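Local coordinates for RV1873 (Mycobacterium tuberculosis, PDB 2JEK), which is of unknown function, a conserved hypothetical protein of the DUF1810 family that folds as an all-helical right-handed superhelix, at residues 51-54 against 55-58; 9-12 against 13-17. All coordinates share one frame; numbering follows the deposited sequence.

Contact 1 of 2, residues 51-54 against 55-58; sequences SPLA and VRYG
Arg56 turns CG away from its own amide nitrogen (chi1 -174°) and bends at chi3 (-50°), which folds its guanidinium back over the first turn of the helix, onto Pro52 and Leu53. One face of the group lies on Pro52 O, while NH2 comes to 3.6 Å from Pro52 CB and NH1 to 3.5 Å from Leu53 CD2. Tyr57 runs alongside Leu53 in the same direction; Leu53 CD2 meets the ring at its edge, in the ring plane, 3.7 Å from Tyr57 CE2. CG of Arg56 lies over one face of that ring, and Trp39 of helix 38-41 touches both Leu53 and Tyr57. Beneath these side chains three i to i+4 backbone bonds of 2.8 to 3.1 Å run in sequence, from Val55 N, Arg56 N and Tyr57 N to the carbonyl O of Ser51, Pro52 and Leu53. Ser51 closes the start: its OG accepts from Ala54 N at 3.1 Å, a nearly straight bond (163°) that satisfies an amide the helix itself cannot serve. A glycerol, probably from the crystallisation liquor, lies by Ala54. This is the classic serine N-cap, with proline at the first helical position, on the short, partly buried helix 52-56.

Contact 2 of 2, residues 9-12 against 13-17; sequences DLKR and FVYAQ
Arg12 runs alongside Phe13 from its root to its guanidinium. CB merely starts the chain beside the next peptide nitrogen. Chi1 of 78° puts CG between the backbone N and the carbonyl carbon, and there CG sits over one face of the Phe13 ring, 4.2 Å from its centroid in a CH-pi contact. From CG to NE the chain is extended, carrying NE toward the CE2 and CZ corner of the ring, where it also donates to Arg56 O. At the end CZ stands 3.4 Å from Phe13 CE2, which lies over the centre of one guanidinium face, although the two planes are 48° apart and do not stack in parallel. NH1 turns back to Asp9 O (2.9 Å), which lies in the guanidinium plane; the same oxygen takes Arg12 N from the opposite face of its carbonyl. NH2 reaches Gly58 O and forms a salt bridge with Glu64, so polar partners at all three nitrogens hold the group's rotation.

On another side of the helix, Lys11 and Tyr15 meet at an angle: the aliphatic CB, CG and CD of the lysine pass Tyr15 CE2, with CD at 3.5 Å, while Lys11 O lies over a face of the ring. The same Lys11 O accepts from Tyr15 N at 2.9 Å. Phe13 N donates to Leu10 O at 2.9 Å, from above the carbonyl plane, and Val14 N adds a weak bond to that oxygen. Phe13 and Leu10 pack inward against Leu74, and Phe13 meets Tyr68 edge-to-face. This is the short amphipathic helix 11-17, with Leu10 and Phe13 on the buried side and Lys11 and Tyr15 on the exposed side, its arginine reaching backbone carbonyls at the end of helix 52-56 and just beyond it.

Overall arrangement
Contact 2 comes first along the chain, on helix 11-17, and contact 1 follows on helix 52-56; their centres are about 13 Å apart, and each is about 14 Å from the centre of the chain. Helices 21-29 and 38-41 lie between them in sequence, yet the two regions touch directly. The Arg12 guanidinium joins the two, while Tyr57 packs through its carbonyl O on the Phe13 ring and through its hydroxyl on Ala16 CB. Phe40 of helix 38-41 meets Tyr57, Phe13 and Ala16. The N-terminal helix is thereby joined to the close of helix 52-56 within the single-chain helical fold.

Contact 1 of 2, residues 51-54 against 55-58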
loop_
_atom_site.group_PDB
_atom_site.type_symbol
_atom_site.label_atom_id
_atom_site.label_comp_id
_atom_site.label_asym_id
_atom_site.label_seq_id
_atom_site.Cartn_x
_atom_site.Cartn_y
_atom_site.Cartn_z
ATOM N N SER A 51 1.068 -11.137 -12.184
ATOM C CA SER A 51 -0.099 -12.011 -12.019
ATOM C C SER A 51 -1.381 -11.235 -12.334
ATOM O O SER A 51 -1.422 -10.018 -12.126
ATOM C CB SER A 51 -0.157 -12.578 -10.602
ATOM O OG SER A 51 -0.488 -11.556 -9.676
ATOM N N PRO A 52 -2.415 -11.917 -12.878
ATOM C CA PRO A 52 -3.707 -11.246 -13.054
ATOM C C PRO A 52 -4.173 -10.406 -11.849
ATOM O O PRO A 52 -4.643 -9.293 -12.065
ATOM C CB PRO A 52 -4.661 -12.407 -13.356
ATOM C CG PRO A 52 -3.793 -13.371 -14.109
ATOM C CD PRO A 52 -2.444 -13.296 -13.415
ATOM N N LEU A 53 -4.020 -10.903 -10.617
ATOM C CA LEU A 53 -4.365 -10.131 -9.406
ATOM C C LEU A 53 -3.541 -8.867 -9.253
ATOM O O LEU A 53 -4.083 -7.789 -8.993
ATOM C CB LEU A 53 -4.193 -10.966 -8.126
ATOM C CG LEU A 53 -5.351 -11.854 -7.681
ATOM C CD1 LEU A 53 -4.965 -12.606 -6.428
ATOM C CD2 LEU A 53 -6.608 -11.038 -7.448
ATOM N N ALA A 54 -2.228 -9.003 -9.367
ATOM C CA ALA A 54 -1.345 -7.855 -9.286
ATOM C C ALA A 54 -1.675 -6.823 -10.369
ATOM O O ALA A 54 -1.667 -5.618 -10.110
ATOM C CB ALA A 54 0.097 -8.287 -9.376
ATOM N N VAL A 55 -1.990 -7.287 -11.577
ATOM C CA VAL A 55 -2.312 -6.365 -12.668
ATOM C C VAL A 55 -3.657 -5.665 -12.427
ATOM O O VAL A 55 -3.744 -4.441 -12.497
ATOM C CB VAL A 55 -2.283 -7.070 -14.048
ATOM C CG1 VAL A 55 -2.683 -6.110 -15.159
ATOM C CG2 VAL A 55 -0.874 -7.617 -14.322
ATOM N N ARG A 56 -4.683 -6.447 -12.116
ATOM C CA ARG A 56 -6.035 -5.929 -11.850
ATOM C C ARG A 56 -6.025 -4.824 -10.800
ATOM O O ARG A 56 -6.632 -3.762 -10.986
ATOM C CB ARG A 56 -6.901 -7.099 -11.375
ATOM C CG ARG A 56 -8.366 -6.838 -11.182
ATOM C CD ARG A 56 -9.079 -8.174 -10.968
ATOM N NE ARG A 56 -8.708 -9.147 -12.001
ATOM C CZ ARG A 56 -8.272 -10.385 -11.774
ATOM N NH1 ARG A 56 -8.163 -10.870 -10.547
ATOM N NH2 ARG A 56 -7.952 -11.157 -12.797
ATOM N N TYR A 57 -5.332 -5.081 -9.697
ATOM C CA TYR A 57 -5.314 -4.166 -8.551
ATOM C C TYR A 57 -4.143 -3.198 -8.579
ATOM O O TYR A 57 -3.955 -2.411 -7.647
ATOM C CB TYR A 57 -5.406 -4.946 -7.228
ATOM C CG TYR A 57 -6.752 -5.628 -7.115
ATOM C CD1 TYR A 57 -7.920 -4.869 -6.981
ATOM C CD2 TYR A 57 -6.861 -7.022 -7.167
ATOM C CE1 TYR A 57 -9.180 -5.478 -6.903
ATOM C CE2 TYR A 57 -8.113 -7.643 -7.081
ATOM C CZ TYR A 57 -9.261 -6.859 -6.946
ATOM O OH TYR A 57 -10.498 -7.455 -6.863
ATOM N N GLY A 58 -3.378 -3.251 -9.669
ATOM C CA GLY A 58 -2.289 -2.311 -9.885
ATOM C C GLY A 58 -2.836 -0.909 -10.114
ATOM O O GLY A 58 -3.907 -0.725 -10.717
#

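Contact 2 of 2, residues 9-12 against 13-17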
loop_
_atom_site.group_PDB
_atom_site.type_symbol
_atom_site.label_atom_id
_atom_site.label_comp_id
_atom_site.label_asym_id
_atom_site.label_seq_id
_atom_site.Cartn_x
_atom_site.Cartn_y
_atom_site.Cartn_z
ATOM N N ASP A 9 -12.074 3.532 -11.769
ATOM C CA ASP A 9 -12.605 2.250 -11.280
ATOM C C ASP A 9 -12.075 1.933 -9.866
ATOM O O ASP A 9 -11.672 0.797 -9.560
ATOM C CB ASP A 9 -12.301 1.119 -12.279
ATOM C CG ASP A 9 -13.003 -0.189 -11.936
ATOM O OD1 ASP A 9 -14.061 -0.148 -11.277
ATOM O OD2 ASP A 9 -12.481 -1.252 -12.329
ATOM N N LEU A 10 -12.081 2.943 -9.005
ATOM C CA LEU A 10 -11.653 2.763 -7.614
ATOM C C LEU A 10 -12.601 1.829 -6.884
ATOM O O LEU A 10 -12.235 1.223 -5.874
ATOM C CB LEU A 10 -11.544 4.094 -6.865
ATOM C CG LEU A 10 -10.483 5.054 -7.413
ATOM C CD1 LEU A 10 -10.560 6.365 -6.643
ATOM C CD2 LEU A 10 -9.067 4.464 -7.360
ATOM N N LYS A 11 -13.826 1.697 -7.392
ATOM C CA LYS A 11 -14.761 0.768 -6.777
ATOM C C LYS A 11 -14.196 -0.659 -6.690
ATOM O O LYS A 11 -14.555 -1.405 -5.777
ATOM C CB LYS A 11 -16.135 0.814 -7.456
ATOM C CG LYS A 11 -16.207 0.178 -8.834
ATOM C CD LYS A 11 -17.638 0.158 -9.361
ATOM C CE LYS A 11 -17.696 -0.294 -10.807
ATOM N NZ LYS A 11 -17.333 -1.719 -11.008
ATOM N N ARG A 12 -13.298 -1.033 -7.608
ATOM C CA ARG A 12 -12.703 -2.362 -7.564
ATOM C C ARG A 12 -12.011 -2.603 -6.216
ATOM O O ARG A 12 -12.064 -3.711 -5.677
ATOM C CB ARG A 12 -11.752 -2.599 -8.750
ATOM C CG ARG A 12 -10.346 -1.975 -8.683
ATOM C CD ARG A 12 -9.683 -2.149 -10.046
ATOM N NE ARG A 12 -8.293 -1.692 -10.125
ATOM C CZ ARG A 12 -7.923 -0.413 -10.230
ATOM N NH1 ARG A 12 -8.828 0.551 -10.211
ATOM N NH2 ARG A 12 -6.634 -0.087 -10.318
ATOM N N PHE A 13 -11.403 -1.556 -5.660
ATOM C CA PHE A 13 -10.737 -1.693 -4.368
ATOM C C PHE A 13 -11.754 -1.772 -3.236
ATOM O O PHE A 13 -11.605 -2.573 -2.318
ATOM C CB PHE A 13 -9.758 -0.548 -4.117
ATOM C CG PHE A 13 -8.594 -0.512 -5.070
ATOM C CD1 PHE A 13 -7.527 -1.393 -4.919
ATOM C CD2 PHE A 13 -8.548 0.436 -6.085
ATOM C CE1 PHE A 13 -6.455 -1.345 -5.794
ATOM C CE2 PHE A 13 -7.479 0.502 -6.967
ATOM C CZ PHE A 13 -6.422 -0.386 -6.804
ATOM N N VAL A 14 -12.802 -0.953 -3.314
ATOM C CA VAL A 14 -13.830 -0.967 -2.279
ATOM C C VAL A 14 -14.450 -2.362 -2.162
ATOM O O VAL A 14 -14.591 -2.878 -1.066
ATOM C CB VAL A 14 -14.935 0.092 -2.548
ATOM C CG1 VAL A 14 -16.083 -0.044 -1.545
ATOM C CG2 VAL A 14 -14.352 1.506 -2.514
ATOM N N TYR A 15 -14.791 -2.967 -3.296
ATOM C CA TYR A 15 -15.455 -4.258 -3.277
ATOM C C TYR A 15 -14.524 -5.410 -2.918
ATOM O O TYR A 15 -14.965 -6.377 -2.316
ATOM C CB TYR A 15 -16.172 -4.532 -4.610
ATOM C CG TYR A 15 -17.167 -3.464 -5.036
ATOM C CD1 TYR A 15 -17.994 -2.848 -4.111
ATOM C CD2 TYR A 15 -17.278 -3.095 -6.368
ATOM C CE1 TYR A 15 -18.906 -1.864 -4.500
ATOM C CE2 TYR A 15 -18.198 -2.132 -6.776
ATOM C CZ TYR A 15 -19.005 -1.530 -5.836
ATOM O OH TYR A 15 -19.908 -0.569 -6.211
ATOM N N ALA A 16 -13.252 -5.319 -3.311
ATOM C CA ALA A 16 -12.256 -6.327 -2.908
ATOM C C ALA A 16 -12.018 -6.270 -1.403
ATOM O O ALA A 16 -11.869 -7.297 -0.743
ATOM C CB ALA A 16 -10.938 -6.123 -3.659
ATOM N N GLN A 17 -11.987 -5.058 -0.865
ATOM C CA GLN A 17 -11.770 -4.887 0.564
ATOM C C GLN A 17 -12.943 -5.354 1.420
ATOM O O GLN A 17 -12.747 -5.821 2.537
ATOM C CB GLN A 17 -11.448 -3.428 0.900
ATOM C CG GLN A 17 -10.065 -2.960 0.446
ATOM C CD GLN A 17 -9.814 -1.505 0.804
ATOM O OE1 GLN A 17 -10.649 -0.863 1.428
ATOM N NE2 GLN A 17 -8.670 -0.977 0.390
#